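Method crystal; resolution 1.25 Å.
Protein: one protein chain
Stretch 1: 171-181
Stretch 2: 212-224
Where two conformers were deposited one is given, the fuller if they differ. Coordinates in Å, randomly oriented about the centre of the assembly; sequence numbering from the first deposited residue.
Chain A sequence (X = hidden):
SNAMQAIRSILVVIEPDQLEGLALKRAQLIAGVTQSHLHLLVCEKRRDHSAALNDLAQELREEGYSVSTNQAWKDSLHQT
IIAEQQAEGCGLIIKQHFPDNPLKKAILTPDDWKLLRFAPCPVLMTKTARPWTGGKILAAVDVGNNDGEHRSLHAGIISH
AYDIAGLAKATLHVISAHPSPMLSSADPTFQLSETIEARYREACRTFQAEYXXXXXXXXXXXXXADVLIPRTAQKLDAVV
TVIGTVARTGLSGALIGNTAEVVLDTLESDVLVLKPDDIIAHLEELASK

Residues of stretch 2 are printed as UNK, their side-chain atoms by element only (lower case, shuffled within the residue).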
# COMPACT_ATOMS: atom_id res chain seq x y z
N THR A 171 7.73 14.09 4.76
CA THR A 171 8.47 14.45 3.54
C THR A 171 8.42 13.27 2.56
O THR A 171 8.34 12.12 3.00
CB THR A 171 9.89 14.90 3.87
OG1 THR A 171 10.54 13.90 4.65
CG2 THR A 171 9.91 16.19 4.64
N LEU A 172 8.44 13.60 1.28
CA LEU A 172 8.35 12.62 0.18
C LEU A 172 9.73 12.40 -0.45
O LEU A 172 10.45 13.37 -0.72
CB LEU A 172 7.35 13.17 -0.84
CG LEU A 172 7.19 12.35 -2.11
CD1 LEU A 172 6.64 10.97 -1.79
CD2 LEU A 172 6.29 13.08 -3.11
N HIS A 173 10.05 11.14 -0.71
CA HIS A 173 11.32 10.67 -1.29
C HIS A 173 10.98 9.65 -2.38
O HIS A 173 9.94 8.98 -2.26
CB HIS A 173 12.22 10.12 -0.17
CG HIS A 173 12.32 11.04 1.01
ND1 HIS A 173 13.40 11.88 1.24
CD2 HIS A 173 11.43 11.31 2.00
CE1 HIS A 173 13.18 12.60 2.32
NE2 HIS A 173 11.97 12.27 2.81
N VAL A 174 11.83 9.53 -3.39
CA VAL A 174 11.60 8.57 -4.50
C VAL A 174 12.85 7.72 -4.71
O VAL A 174 13.95 8.27 -4.71
CB VAL A 174 11.25 9.32 -5.80
CG1 VAL A 174 11.04 8.36 -6.96
CG2 VAL A 174 10.04 10.22 -5.61
N ILE A 175 12.67 6.41 -4.87
CA ILE A 175 13.78 5.49 -5.24
C ILE A 175 13.47 4.95 -6.64
O ILE A 175 12.36 4.42 -6.86
CB ILE A 175 14.02 4.36 -4.21
CG1 ILE A 175 15.11 3.37 -4.65
CG2 ILE A 175 12.73 3.63 -3.90
CD1 ILE A 175 16.46 3.97 -4.92
N SER A 176 14.42 5.15 -7.54
CA SER A 176 14.36 4.59 -8.90
C SER A 176 15.50 3.59 -9.01
O SER A 176 16.66 4.00 -8.91
CB SER A 176 14.47 5.65 -9.97
OG SER A 176 14.39 5.07 -11.26
N ALA A 177 15.16 2.32 -9.14
CA ALA A 177 16.17 1.25 -9.26
C ALA A 177 16.07 0.70 -10.67
O ALA A 177 15.01 0.13 -11.03
CB ALA A 177 15.95 0.20 -8.20
N HIS A 178 17.12 0.94 -11.44
CA HIS A 178 17.21 0.52 -12.86
C HIS A 178 18.25 -0.59 -12.97
O HIS A 178 19.33 -0.47 -12.41
CB HIS A 178 17.54 1.76 -13.71
CG HIS A 178 17.44 1.53 -15.18
ND1 HIS A 178 16.22 1.50 -15.83
CD2 HIS A 178 18.39 1.35 -16.12
CE1 HIS A 178 16.42 1.29 -17.12
NE2 HIS A 178 17.75 1.20 -17.32
N PRO A 179 17.93 -1.73 -13.63
CA PRO A 179 18.90 -2.83 -13.77
C PRO A 179 20.22 -2.37 -14.40
O PRO A 179 20.20 -1.50 -15.26
CB PRO A 179 18.19 -3.83 -14.70
CG PRO A 179 16.71 -3.55 -14.50
CD PRO A 179 16.63 -2.06 -14.23
N SER A 180 21.33 -2.97 -13.96
CA SER A 180 22.68 -2.64 -14.50
C SER A 180 22.75 -3.00 -15.98
O SER A 180 22.34 -4.10 -16.36
CB SER A 180 23.75 -3.36 -13.72
OG SER A 180 23.68 -3.04 -12.34
N PRO A 181 23.22 -2.09 -16.86
CA PRO A 181 23.35 -2.39 -18.29
C PRO A 181 24.34 -3.54 -18.55
O PRO A 181 24.36 -4.00 -19.67
CB PRO A 181 23.88 -1.08 -18.90
CG PRO A 181 23.49 -0.01 -17.91
CD PRO A 181 23.57 -0.69 -16.56
N UNK A 212 8.53 17.62 -10.22
CA UNK A 212 9.04 18.64 -9.28
C UNK A 212 9.82 18.06 -8.11
O UNK A 212 9.54 18.46 -6.95
N UNK A 213 10.75 17.16 -8.39
CA UNK A 213 11.60 16.58 -7.31
C UNK A 213 12.98 17.23 -7.29
O UNK A 213 13.55 17.46 -8.35
c UNK A 213 10.44 14.33 -7.21
c UNK A 213 8.08 12.96 -6.65
c UNK A 213 9.88 13.48 -8.16
c UNK A 213 11.72 15.07 -7.49
c UNK A 213 8.65 13.77 -5.70
c UNK A 213 8.71 12.79 -7.86
c UNK A 213 9.82 14.45 -5.98
N UNK A 214 13.47 17.48 -6.08
CA UNK A 214 14.85 17.99 -5.88
C UNK A 214 15.82 16.83 -6.10
O UNK A 214 15.40 15.66 -6.03
c UNK A 214 15.03 18.55 -4.50
o UNK A 214 14.99 17.50 -3.54
N UNK A 215 17.10 17.14 -6.27
CA UNK A 215 18.12 16.07 -6.38
C UNK A 215 18.13 15.25 -5.08
O UNK A 215 18.32 14.03 -5.15
o UNK A 215 18.87 17.21 -8.85
c UNK A 215 19.51 16.64 -6.62
o UNK A 215 20.70 18.11 -8.05
c UNK A 215 19.71 17.38 -7.94
N UNK A 216 17.90 15.92 -3.95
CA UNK A 216 17.96 15.32 -2.58
C UNK A 216 16.77 14.37 -2.33
O UNK A 216 16.91 13.49 -1.46
c UNK A 216 19.62 18.14 -2.74
o UNK A 216 20.82 18.29 -3.09
c UNK A 216 18.02 16.45 -1.54
o UNK A 216 18.66 18.73 -3.31
c UNK A 216 19.33 17.23 -1.55
N UNK A 217 15.66 14.56 -3.04
CA UNK A 217 14.45 13.70 -2.95
C UNK A 217 14.52 12.48 -3.87
O UNK A 217 13.86 11.49 -3.57
n UNK A 217 10.35 15.92 -2.29
c UNK A 217 13.20 14.47 -3.37
o UNK A 217 11.60 16.91 -3.88
c UNK A 217 11.50 16.17 -2.90
c UNK A 217 12.71 15.46 -2.34
N UNK A 218 15.23 12.60 -4.99
CA UNK A 218 15.24 11.53 -6.02
C UNK A 218 16.52 10.70 -5.90
O UNK A 218 17.61 11.24 -6.12
c UNK A 218 14.74 12.06 -9.88
c UNK A 218 13.75 10.31 -8.41
c UNK A 218 14.92 11.26 -8.60
c UNK A 218 15.11 12.19 -7.40
N UNK A 219 16.37 9.44 -5.51
CA UNK A 219 17.48 8.46 -5.38
C UNK A 219 17.53 7.65 -6.67
O UNK A 219 16.65 6.81 -6.86
c UNK A 219 17.25 7.56 -4.15
c UNK A 219 17.18 8.30 -2.86
n UNK A 219 16.66 9.53 -1.12
c UNK A 219 16.21 9.09 -2.33
n UNK A 219 18.19 8.26 -1.93
c UNK A 219 17.86 9.00 -0.88
N UNK A 220 18.48 7.96 -7.55
CA UNK A 220 18.65 7.23 -8.83
C UNK A 220 19.79 6.23 -8.61
O UNK A 220 20.93 6.68 -8.47
c UNK A 220 19.15 7.46 -11.30
c UNK A 220 16.47 8.72 -10.32
c UNK A 220 17.85 9.28 -10.10
c UNK A 220 18.94 8.21 -9.99
N UNK A 221 19.45 4.95 -8.57
CA UNK A 221 20.41 3.88 -8.21
C UNK A 221 20.42 2.80 -9.30
O UNK A 221 19.38 2.56 -9.93
o UNK A 221 22.18 4.40 -5.59
c UNK A 221 19.98 3.24 -6.89
o UNK A 221 20.98 5.31 -3.99
c UNK A 221 19.81 4.22 -5.74
c UNK A 221 21.08 4.68 -5.06
N UNK A 222 21.59 2.22 -9.53
CA UNK A 222 21.72 1.11 -10.50
C UNK A 222 21.91 -0.18 -9.70
O UNK A 222 22.71 -0.18 -8.75
o UNK A 222 24.95 -0.45 -13.80
o UNK A 222 24.63 1.72 -13.64
c UNK A 222 22.88 1.38 -11.46
c UNK A 222 23.11 0.29 -12.49
c UNK A 222 24.31 0.54 -13.39
N UNK A 223 21.16 -1.22 -10.05
CA UNK A 223 21.30 -2.50 -9.36
C UNK A 223 19.94 -3.17 -9.21
O UNK A 223 18.94 -2.67 -9.72
N UNK A 224 19.87 -4.29 -8.46
CA UNK A 224 18.62 -5.02 -8.30
C UNK A 224 17.57 -4.23 -7.49
O UNK A 224 17.86 -3.87 -6.37
c UNK A 224 20.56 -6.33 -7.61
c UNK A 224 19.04 -6.32 -7.59
c UNK A 224 21.00 -4.89 -7.74
O HOH W 1 15.89 11.74 0.12

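Position 212 has no side-chain atoms and touches nothing on stretch 1, which makes it glycine. Gly212 ends a helix in a Schellman motif with positive phi, a conformation glycine adopts easily.

Position 213 carries one carbon and then a ring of six carbons, with no hetero atom; Val174 CG2 lies over the ring face and Leu172 CD2 meets the edge. This is phenylalanine, with Phe213 CZ 3.5 Å from Val174 CG2 and Phe213 CE1 3.6 Å from Leu172 CD2. A flat apolar ring serves both contacts.

Position 214 has one carbon and one oxygen, does not touch stretch 1, and is serine; its short hydroxyl folds back on the local turn. Position 215, two carbons with two oxygens on the second, is out of reach of stretch 1: aspartate. Position 216, three carbons with two oxygens on the third, makes no contact, its end leading away: glutamate. The acidic ends of Asp215 and Glu216 suit an exposed turn.

Position 217 has three carbons, the third bearing one oxygen and one nitrogen, the nitrogen reaching Leu172 O: glutamine. The amide works in two directions. Gln217 NE2 donates to Leu172 O (3.0 Å), and Gln217 OE1 accepts from Ser214 N (2.9 Å), tying the turn to the neighbouring strand.

Position 218 shows four carbons forked at the second, one branch end packed 3.6 Å from Val174 CG1: leucine, the atom being Leu218 CD1, in a buried apolar setting. Position 219 has one carbon and a five-membered ring with two nitrogens, its CB 3.8 Å from Ile175 CD1: histidine. One water joins His219 NE2 and His173 ND1 (2.6 and 2.7 Å from the water oxygen).

Position 220 has four carbons forked at the first; its two-carbon arm ends 3.7 Å from Ser176 CB: isoleucine. That arm brings the apolar Ile220 CD1 back over small Ser176. Position 221, three carbons ending in two oxygens, touches Ile175 CD1 through a carbon: glutamate. Aliphatic Glu221 CG covers Ile175 CD1 at 3.5 Å while the carboxylate leads away. Position 222 has the same composition, with one oxygen 3.1 Å from both Ser180 CB and Pro181 CD: glutamate again. Three carbons in extended form let exposed Glu222 carry OE2 to the loop beyond the strand end.

Position 223 lacks a side chain. At these backbone angles a CB would be jammed against the preceding carbonyl oxygen and would clash with an atom of position 224, so Gly223 fits. At 224 three carbons close onto the backbone nitrogen, without contacting stretch 1: Pro224, directly before a helix and needing no amide hydrogen.

The contact is a parallel pairing of strands 171-178 and 218-222. Bonds alternate along it: Val174 N to Gln217 O (2.8 Å), His219 N to Val174 O (2.8 Å), Ser176 N to His219 O (2.9 Å), and onward to Gly223 N with His178 O (3.1 Å). The backbone sets the register, and side chains pack on both faces.

Stretch 2 (212-224) GFSDEQLHIEEGP
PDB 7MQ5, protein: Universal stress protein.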